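Local coordinates for protein CofB (PDB 5AX6) that serves as a minor pilin subunit of the CFA/III type IVb pilus of human enterotoxigenic Escherichia coli, forming a homotrimer thought to act in pilus assembly, at residues Val32-Gln35 and Glu40-Asn43; Glu73-Gly78 and Ile85-Lys90; Pro44-Ser49 and Ile55-Asn60. All coordinates share one frame; numbering follows the deposited sequence.

How the contacts relate
All three contacts belong to the pilin domain and follow the chain in the order 1, 3, 2. Contact 2 is the most deeply buried: three apolar side chains meet between an edge strand of the large sheet and a loop beside the N-terminal helix. Contacts 1 and 3 are only partly buried. Contact 1 joins the two strands of a small hairpin through methyl groups, with charges at its margin, whereas contact 3 ties together two loop segments, chiefly through an arginine bonded to backbone carbonyls. Contacts 2 and 3 touch where Asn56 ND2 probably bonds to Phe74 O; contacts 1 and 3 touch at Thr42 and Glu47.

Contact 1: Val32-Gln35 and Glu40-Asn43; sequences VIEQ and EITN
Val32 and Ile41 make the apolar part of the contact, their side chains crossing at about a right angle. Both methyls of Val32 are used: Ile41 CD1 lies 3.8 Å from Val32 CG1 and 3.9 Å from Val32 CG2, so the delta methyl sits over the fork of the valine rather than against one branch. Ile41 CG1 comes close to the same two methyls. Ile41 reaches this position because its CG1 stands between the backbone N and the carbonyl carbon (chi1 62°), which leaves CG2 beside the N and turned to Glu34 and Val32. With an alanine here, both methyls of Val32 would probably be left without their cover and a gap would open on this face of the hairpin, beside Val32 and the Glu34 carboxylate.

The frame is a two-stranded antiparallel beta hairpin, strands 29-34 and 37-42. Backbone hydrogen bonds pair Val32 with Lys39 and Ile41 with Ile30, which makes Val32 and Ile41 diagonal neighbours on one face of the ribbon, where Ile41 also packs on Ile30 and, beyond the hairpin, on Tyr101.

Charged groups lie at the margin. The chain of Glu34 is extended beyond CG and crosses Ile41 obliquely, bringing OE2 to 4.1 Å from Ile41 CG2, a van der Waals approach. Its other oxygen, OE1, forms a salt bridge with Lys39, so the carboxylate is anchored on the hairpin itself. Glu40 starts out on the other side of the ribbon: OE2 bonds to Thr31 OG1, and OE1 makes a salt bridge with Arg240 of a neighbouring subunit, so that side of the hairpin takes part in a subunit contact.

Contact 2: Glu73-Gly78 and Ile85-Lys90; sequences EFINWG and IFFTRK
Phe87 points from a loop at Trp77 and Ile75, in the layer where a pilin fold packs its N-terminal helix on an antiparallel sheet. The strand concerned, 75-76, is an outermost strand of that sheet and pairs with strand 121-130. Ile21 of helix 4-25 touches both aromatic side chains.

From CB the Phe87 side chain heads toward the strand, with CG anti to the carbonyl carbon and beside the backbone N (chi1 -63°). CB and CG themselves stay more than 4.5 Å from the indole. CD2 makes the closest approach, 3.9 Å from Trp77 CZ3, and meets the indole at its edge, near the ring plane. One atom further along, CE2 lies 4.3 Å from the same Trp77 CZ3. The tip, CZ, comes to 4.4 Å from Ile75 CD1, the end of a side chain directed at the loop from the strand. Both approaches reach the phenyl ring obliquely.

The indole is brought across by a CG set anti to the backbone N (chi1 -168°), which carries its six-membered ring to Phe87. Trp77 also packs on Ile123 and Ile126 of the next strand, and Ile75 on Phe128, so the phenyl ring is joined to the sheet's hydrophobic layer. On the strand backbone, Trp77 N makes a weak hydrogen bond to Asn76 OD1, 3.0 Å long and bent to 120°.

Contact 3: Pro44-Ser49 and Ile55-Asn60; sequences PLYEQS and INRTTN
Arg57 brings one corner of its guanidinium against the Tyr46 ring, with NH2 3.8 Å from Tyr46 CD1 and nearly as close to CE1; the two planes stand 84° apart. Both segments belong to the long connection between the N-terminal helix and the main sheet, the region that probably corresponds to the alpha-beta loop of type IV pilins. Here a 3-10 turn at Pro44-Leu45 meets an irregular strip, and the alpha carbons of Leu45 and Ile55 approach to 5.8 Å.

The same NH2 supplies the hydrogen bond between the segments, to Leu45 O at 2.8 Å. The carbonyl oxygen lies in the guanidinium plane, while the nitrogen sits 43° out of the carbonyl plane. Arg57 turns at chi2 (-70°), folding the head group back toward its own chain, where NH1 bonds to Asn56 O at 2.9 Å. NH1 also donates to Tyr54 O, and NH2 to Ser137 O, so a buried positive group is wrapped in carbonyl oxygens, which fix its rotation and would be expected to stabilise its charge.

Leu45 backs the tyrosine: its CB lies 3.7 Å above the plane of the Tyr46 ring, over the centre. Farther out it packs on Phe24 and Val25 of helix 4-25, and Tyr46 OH bonds to Val25 O, tying the turn to the helix end. Ile55 covers the turn beyond Tyr46, its CG2 methyl 4.1 Å from Glu47 O. Past that point Gln48 packs on Asp179 of a neighbouring subunit. At the far end of the strip, Thr58 OG1 donates to Asn60 OD1 at 2.9 Å, almost in line with the amide C=O.

Contact 1: Val32-Gln35 and Glu40-Asn43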
loop_
_atom_site.group_PDB
_atom_site.type_symbol
_atom_site.label_atom_id
_atom_site.label_comp_id
_atom_site.label_asym_id
_atom_site.label_seq_id
_atom_site.Cartn_x
_atom_site.Cartn_y
_atom_site.Cartn_z
ATOM N N VAL A 32 -11.988 -18.013 -21.470
ATOM C CA VAL A 32 -12.559 -17.824 -22.802
ATOM C C VAL A 32 -13.844 -17.027 -22.696
ATOM O O VAL A 32 -14.364 -16.822 -21.600
ATOM C CB VAL A 32 -12.849 -19.159 -23.497
ATOM C CG1 VAL A 32 -11.540 -19.926 -23.741
ATOM C CG2 VAL A 32 -13.819 -19.991 -22.668
ATOM N N ILE A 33 -14.347 -16.564 -23.836
ATOM C CA ILE A 33 -15.634 -15.889 -23.885
ATOM C C ILE A 33 -16.656 -16.847 -24.477
ATOM O O ILE A 33 -16.445 -17.382 -25.563
ATOM C CB ILE A 33 -15.589 -14.603 -24.750
ATOM C CG1 ILE A 33 -14.358 -13.755 -24.416
ATOM C CG2 ILE A 33 -16.891 -13.817 -24.612
ATOM C CD1 ILE A 33 -14.324 -13.255 -22.998
ATOM N N GLU A 34 -17.741 -17.085 -23.746
ATOM C CA GLU A 34 -18.861 -17.894 -24.225
ATOM C C GLU A 34 -20.156 -17.172 -23.847
ATOM O O GLU A 34 -20.305 -16.724 -22.712
ATOM C CB GLU A 34 -18.835 -19.306 -23.626
ATOM C CG GLU A 34 -17.659 -20.180 -24.059
ATOM C CD GLU A 34 -17.633 -21.529 -23.351
ATOM O OE1 GLU A 34 -18.538 -21.797 -22.529
ATOM O OE2 GLU A 34 -16.711 -22.329 -23.618
ATOM N N GLN A 35 -21.077 -17.043 -24.797
ATOM C CA GLN A 35 -22.323 -16.320 -24.552
ATOM C C GLN A 35 -22.051 -14.906 -24.038
ATOM O O GLN A 35 -22.772 -14.395 -23.180
ATOM C CB GLN A 35 -23.199 -17.088 -23.556
ATOM C CG GLN A 35 -23.741 -18.403 -24.105
ATOM C CD GLN A 35 -23.752 -19.515 -23.070
ATOM O OE1 GLN A 35 -23.073 -20.531 -23.230
ATOM N NE2 GLN A 35 -24.526 -19.330 -22.005
ATOM N N GLU A 40 -14.082 -19.835 -17.189
ATOM C CA GLU A 40 -12.876 -20.649 -17.082
ATOM C C GLU A 40 -13.155 -22.028 -17.629
ATOM O O GLU A 40 -14.139 -22.669 -17.250
ATOM C CB GLU A 40 -12.391 -20.768 -15.632
ATOM C CG GLU A 40 -12.162 -19.455 -14.935
ATOM C CD GLU A 40 -11.093 -18.630 -15.602
ATOM O OE1 GLU A 40 -9.912 -19.049 -15.576
ATOM O OE2 GLU A 40 -11.435 -17.560 -16.156
ATOM N N ILE A 41 -12.283 -22.494 -18.519
ATOM C CA ILE A 41 -12.364 -23.864 -18.984
ATOM C C ILE A 41 -10.991 -24.519 -18.951
ATOM O O ILE A 41 -9.960 -23.851 -18.840
ATOM C CB ILE A 41 -12.920 -23.959 -20.425
ATOM C CG1 ILE A 41 -11.982 -23.216 -21.394
ATOM C CG2 ILE A 41 -14.340 -23.417 -20.490
ATOM C CD1 ILE A 41 -12.264 -23.514 -22.853
ATOM N N THR A 42 -10.990 -25.838 -19.027
ATOM C CA THR A 42 -9.754 -26.560 -19.211
ATOM C C THR A 42 -9.186 -26.220 -20.594
ATOM O O THR A 42 -9.907 -26.257 -21.591
ATOM C CB THR A 42 -9.981 -28.064 -19.071
ATOM O OG1 THR A 42 -10.379 -28.349 -17.723
ATOM C CG2 THR A 42 -8.710 -28.836 -19.406
ATOM N N ASN A 43 -7.903 -25.882 -20.641
ATOM C CA ASN A 43 -7.189 -25.716 -21.911
ATOM C C ASN A 43 -7.407 -26.950 -22.802
ATOM O O ASN A 43 -7.229 -28.083 -22.348
ATOM C CB ASN A 43 -5.692 -25.488 -21.636
ATOM C CG ASN A 43 -4.925 -25.016 -22.861
ATOM O OD1 ASN A 43 -5.183 -25.456 -23.984
ATOM N ND2 ASN A 43 -3.962 -24.119 -22.643
#

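Contact 2: Glu73-Gly78 and Ile85-Lys90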
loop_
_atom_site.group_PDB
_atom_site.type_symbol
_atom_site.label_atom_id
_atom_site.label_comp_id
_atom_site.label_asym_id
_atom_site.label_seq_id
_atom_site.Cartn_x
_atom_site.Cartn_y
_atom_site.Cartn_z
ATOM N N GLU A 73 2.274 -36.234 -34.138
ATOM C CA GLU A 73 2.988 -36.035 -32.875
ATOM C C GLU A 73 3.560 -34.626 -32.807
ATOM O O GLU A 73 3.250 -33.873 -31.891
ATOM C CB GLU A 73 4.099 -37.084 -32.706
ATOM C CG GLU A 73 3.530 -38.493 -32.598
ATOM C CD GLU A 73 4.594 -39.570 -32.530
ATOM O OE1 GLU A 73 5.795 -39.252 -32.712
ATOM O OE2 GLU A 73 4.214 -40.741 -32.314
ATOM N N PHE A 74 4.384 -34.256 -33.781
ATOM C CA PHE A 74 4.818 -32.869 -33.833
ATOM C C PHE A 74 3.711 -32.017 -34.438
ATOM O O PHE A 74 2.712 -32.533 -34.952
ATOM C CB PHE A 74 6.138 -32.705 -34.599
ATOM C CG PHE A 74 6.064 -33.040 -36.061
ATOM C CD1 PHE A 74 5.557 -32.128 -36.978
ATOM C CD2 PHE A 74 6.558 -34.251 -36.533
ATOM C CE1 PHE A 74 5.521 -32.430 -38.343
ATOM C CE2 PHE A 74 6.531 -34.559 -37.893
ATOM C CZ PHE A 74 6.012 -33.650 -38.798
ATOM N N ILE A 75 3.888 -30.709 -34.367
ATOM C CA ILE A 75 2.911 -29.777 -34.912
ATOM C C ILE A 75 3.557 -28.977 -36.037
ATOM O O ILE A 75 4.514 -28.237 -35.817
ATOM C CB ILE A 75 2.383 -28.838 -33.814
ATOM C CG1 ILE A 75 1.591 -29.656 -32.789
ATOM C CG2 ILE A 75 1.498 -27.729 -34.405
ATOM C CD1 ILE A 75 1.126 -28.819 -31.586
ATOM N N ASN A 76 3.054 -29.137 -37.252
ATOM C CA ASN A 76 3.618 -28.394 -38.369
ATOM C C ASN A 76 3.213 -26.932 -38.230
ATOM O O ASN A 76 2.101 -26.634 -37.795
ATOM C CB ASN A 76 3.148 -28.981 -39.703
ATOM C CG ASN A 76 4.074 -28.636 -40.846
ATOM O OD1 ASN A 76 5.028 -27.870 -40.685
ATOM N ND2 ASN A 76 3.795 -29.194 -42.015
ATOM N N TRP A 77 4.114 -26.016 -38.564
ATOM C CA TRP A 77 3.850 -24.593 -38.348
ATOM C C TRP A 77 4.178 -23.773 -39.595
ATOM O O TRP A 77 4.984 -24.195 -40.420
ATOM C CB TRP A 77 4.671 -24.082 -37.158
ATOM C CG TRP A 77 4.281 -22.697 -36.652
ATOM C CD1 TRP A 77 4.921 -21.521 -36.911
ATOM C CD2 TRP A 77 3.201 -22.379 -35.765
ATOM N NE1 TRP A 77 4.293 -20.485 -36.258
ATOM C CE2 TRP A 77 3.231 -20.987 -35.547
ATOM C CE3 TRP A 77 2.188 -23.135 -35.152
ATOM C CZ2 TRP A 77 2.299 -20.330 -34.737
ATOM C CZ3 TRP A 77 1.266 -22.481 -34.343
ATOM C CH2 TRP A 77 1.328 -21.095 -34.146
ATOM N N GLY A 78 3.552 -22.603 -39.721
ATOM C CA GLY A 78 3.890 -21.658 -40.775
ATOM C C GLY A 78 3.078 -21.812 -42.053
ATOM O O GLY A 78 1.978 -22.378 -42.043
ATOM N N ILE A 85 -4.748 -21.117 -36.540
ATOM C CA ILE A 85 -6.123 -20.834 -36.132
ATOM C C ILE A 85 -6.478 -21.456 -34.787
ATOM O O ILE A 85 -7.316 -20.927 -34.064
ATOM C CB ILE A 85 -7.148 -21.303 -37.192
ATOM C CG1 ILE A 85 -7.306 -22.819 -37.177
ATOM C CG2 ILE A 85 -6.752 -20.789 -38.588
ATOM C CD1 ILE A 85 -8.476 -23.311 -38.007
ATOM N N PHE A 86 -5.819 -22.549 -34.421
ATOM C CA PHE A 86 -6.142 -23.199 -33.147
ATOM C C PHE A 86 -5.490 -22.531 -31.934
ATOM O O PHE A 86 -5.854 -22.816 -30.792
ATOM C CB PHE A 86 -5.746 -24.679 -33.231
ATOM C CG PHE A 86 -6.434 -25.391 -34.356
ATOM C CD1 PHE A 86 -7.742 -25.821 -34.209
ATOM C CD2 PHE A 86 -5.803 -25.567 -35.588
ATOM C CE1 PHE A 86 -8.400 -26.453 -35.251
ATOM C CE2 PHE A 86 -6.468 -26.206 -36.633
ATOM C CZ PHE A 86 -7.762 -26.639 -36.462
ATOM N N PHE A 87 -4.537 -21.642 -32.183
ATOM C CA PHE A 87 -3.857 -20.931 -31.107
ATOM C C PHE A 87 -4.159 -19.441 -31.131
ATOM O O PHE A 87 -3.495 -18.652 -30.453
ATOM C CB PHE A 87 -2.357 -21.163 -31.196
ATOM C CG PHE A 87 -1.988 -22.594 -31.011
ATOM C CD1 PHE A 87 -1.854 -23.118 -29.732
ATOM C CD2 PHE A 87 -1.825 -23.428 -32.107
ATOM C CE1 PHE A 87 -1.541 -24.453 -29.545
ATOM C CE2 PHE A 87 -1.509 -24.765 -31.938
ATOM C CZ PHE A 87 -1.369 -25.285 -30.648
ATOM N N THR A 88 -5.164 -19.064 -31.912
ATOM C CA THR A 88 -5.598 -17.668 -31.952
ATOM C C THR A 88 -7.113 -17.584 -31.777
ATOM O O THR A 88 -7.805 -18.578 -31.917
ATOM C CB THR A 88 -5.172 -16.974 -33.265
ATOM O OG1 THR A 88 -5.585 -17.763 -34.388
ATOM C CG2 THR A 88 -3.654 -16.807 -33.294
ATOM N N ARG A 89 -7.622 -16.404 -31.446
ATOM C CA ARG A 89 -9.051 -16.273 -31.156
ATOM C C ARG A 89 -9.935 -16.681 -32.325
ATOM O O ARG A 89 -9.633 -16.384 -33.480
ATOM C CB ARG A 89 -9.388 -14.838 -30.760
ATOM C CG ARG A 89 -8.758 -14.374 -29.454
ATOM C CD ARG A 89 -9.180 -12.937 -29.129
ATOM N NE ARG A 89 -8.793 -11.997 -30.188
ATOM C CZ ARG A 89 -9.639 -11.433 -31.050
ATOM N NH1 ARG A 89 -10.936 -11.706 -30.993
ATOM N NH2 ARG A 89 -9.184 -10.593 -31.978
ATOM N N LYS A 90 -11.039 -17.343 -32.010
ATOM C CA LYS A 90 -12.052 -17.658 -33.011
ATOM C C LYS A 90 -12.488 -16.396 -33.773
ATOM O O LYS A 90 -12.657 -16.427 -34.989
ATOM C CB LYS A 90 -13.257 -18.311 -32.352
ATOM C CG LYS A 90 -14.438 -18.591 -33.281
ATOM C CD LYS A 90 -15.563 -19.287 -32.531
ATOM C CE LYS A 90 -16.694 -19.728 -33.461
ATOM N NZ LYS A 90 -16.281 -20.840 -34.375
#

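Contact 3: Pro44-Ser49 and Ile55-Asn60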
loop_
_atom_site.group_PDB
_atom_site.type_symbol
_atom_site.label_atom_id
_atom_site.label_comp_id
_atom_site.label_asym_id
_atom_site.label_seq_id
_atom_site.Cartn_x
_atom_site.Cartn_y
_atom_site.Cartn_z
ATOM N N PRO A 44 -7.802 -26.744 -24.071
ATOM C CA PRO A 44 -8.014 -27.902 -24.951
ATOM C C PRO A 44 -6.776 -28.787 -25.087
ATOM O O PRO A 44 -6.910 -29.959 -25.434
ATOM C CB PRO A 44 -8.381 -27.260 -26.307
ATOM C CG PRO A 44 -7.897 -25.853 -26.218
ATOM C CD PRO A 44 -8.102 -25.479 -24.762
ATOM N N LEU A 45 -5.592 -28.239 -24.825
ATOM C CA LEU A 45 -4.387 -29.065 -24.788
ATOM C C LEU A 45 -4.558 -30.241 -23.836
ATOM O O LEU A 45 -4.013 -31.319 -24.064
ATOM C CB LEU A 45 -3.173 -28.232 -24.358
ATOM C CG LEU A 45 -2.665 -27.145 -25.308
ATOM C CD1 LEU A 45 -1.535 -26.367 -24.641
ATOM C CD2 LEU A 45 -2.176 -27.750 -26.609
ATOM N N TYR A 46 -5.319 -30.042 -22.763
ATOM C CA TYR A 46 -5.302 -31.016 -21.674
ATOM C C TYR A 46 -6.631 -31.758 -21.484
ATOM O O TYR A 46 -6.893 -32.349 -20.428
ATOM C CB TYR A 46 -4.865 -30.305 -20.392
ATOM C CG TYR A 46 -3.564 -29.566 -20.593
ATOM C CD1 TYR A 46 -2.411 -30.251 -20.965
ATOM C CD2 TYR A 46 -3.488 -28.183 -20.439
ATOM C CE1 TYR A 46 -1.205 -29.576 -21.177
ATOM C CE2 TYR A 46 -2.293 -27.498 -20.643
ATOM C CZ TYR A 46 -1.158 -28.197 -21.013
ATOM O OH TYR A 46 0.027 -27.522 -21.218
ATOM N N GLU A 47 -7.442 -31.745 -22.529
ATOM C CA GLU A 47 -8.685 -32.504 -22.571
ATOM C C GLU A 47 -8.505 -33.805 -23.337
ATOM O O GLU A 47 -8.022 -33.800 -24.468
ATOM C CB GLU A 47 -9.791 -31.679 -23.220
ATOM C CG GLU A 47 -10.336 -30.582 -22.335
ATOM C CD GLU A 47 -11.073 -31.138 -21.128
ATOM O OE1 GLU A 47 -12.299 -31.352 -21.224
ATOM O OE2 GLU A 47 -10.421 -31.370 -20.085
ATOM N N GLN A 48 -8.902 -34.919 -22.732
ATOM C CA GLN A 48 -8.760 -36.220 -23.391
ATOM C C GLN A 48 -9.537 -36.306 -24.699
ATOM O O GLN A 48 -9.231 -37.128 -25.559
ATOM C CB GLN A 48 -9.225 -37.345 -22.468
ATOM C CG GLN A 48 -8.267 -37.690 -21.357
ATOM C CD GLN A 48 -8.704 -38.937 -20.597
ATOM O OE1 GLN A 48 -9.367 -38.847 -19.563
ATOM N NE2 GLN A 48 -8.339 -40.106 -21.114
ATOM N N SER A 49 -10.550 -35.465 -24.849
ATOM C CA SER A 49 -11.443 -35.579 -25.994
ATOM C C SER A 49 -11.090 -34.597 -27.096
ATOM O O SER A 49 -11.768 -34.539 -28.118
ATOM C CB SER A 49 -12.894 -35.369 -25.563
ATOM O OG SER A 49 -13.065 -34.079 -25.014
ATOM N N ILE A 55 -4.010 -32.257 -29.098
ATOM C CA ILE A 55 -3.579 -33.499 -28.451
ATOM C C ILE A 55 -2.228 -34.001 -28.953
ATOM O O ILE A 55 -1.756 -35.043 -28.500
ATOM C CB ILE A 55 -4.600 -34.633 -28.649
ATOM C CG1 ILE A 55 -4.842 -34.886 -30.138
ATOM C CG2 ILE A 55 -5.890 -34.321 -27.921
ATOM C CD1 ILE A 55 -5.784 -36.040 -30.410
ATOM N N ASN A 56 -1.620 -33.290 -29.896
ATOM C CA ASN A 56 -0.323 -33.703 -30.428
ATOM C C ASN A 56 0.765 -33.665 -29.358
ATOM O O ASN A 56 0.940 -32.646 -28.700
ATOM C CB ASN A 56 0.098 -32.810 -31.601
ATOM C CG ASN A 56 -0.764 -33.003 -32.823
ATOM O OD1 ASN A 56 -1.953 -33.312 -32.721
ATOM N ND2 ASN A 56 -0.164 -32.834 -33.994
ATOM N N ARG A 57 1.501 -34.764 -29.203
ATOM C CA ARG A 57 2.667 -34.805 -28.306
ATOM C C ARG A 57 3.817 -35.564 -28.929
ATOM O O ARG A 57 3.606 -36.559 -29.622
ATOM C CB ARG A 57 2.337 -35.485 -26.968
ATOM C CG ARG A 57 1.233 -34.814 -26.176
ATOM C CD ARG A 57 1.687 -33.485 -25.626
ATOM N NE ARG A 57 0.677 -33.016 -24.696
ATOM C CZ ARG A 57 -0.435 -32.389 -25.069
ATOM N NH1 ARG A 57 -0.655 -32.122 -26.354
ATOM N NH2 ARG A 57 -1.322 -32.026 -24.153
ATOM N N THR A 58 5.032 -35.123 -28.642
ATOM C CA THR A 58 6.199 -35.949 -28.898
ATOM C C THR A 58 6.648 -36.552 -27.563
ATOM O O THR A 58 6.189 -36.132 -26.501
ATOM C CB THR A 58 7.326 -35.147 -29.558
ATOM O OG1 THR A 58 7.790 -34.137 -28.652
ATOM C CG2 THR A 58 6.803 -34.468 -30.844
ATOM N N THR A 59 7.535 -37.540 -27.602
ATOM C CA THR A 59 7.886 -38.233 -26.359
ATOM C C THR A 59 9.383 -38.205 -26.072
ATOM O O THR A 59 9.872 -38.946 -25.207
ATOM C CB THR A 59 7.413 -39.697 -26.386
ATOM O OG1 THR A 59 8.017 -40.362 -27.497
ATOM C CG2 THR A 59 5.902 -39.762 -26.526
ATOM N N ASN A 60 10.112 -37.344 -26.773
ATOM C CA ASN A 60 11.555 -37.241 -26.560
ATOM C C ASN A 60 11.907 -36.370 -25.346
ATOM O O ASN A 60 12.369 -35.234 -25.484
ATOM C CB ASN A 60 12.257 -36.716 -27.823
ATOM C CG ASN A 60 11.631 -35.433 -28.371
ATOM O OD1 ASN A 60 10.412 -35.264 -28.360
ATOM N ND2 ASN A 60 12.473 -34.537 -28.861
#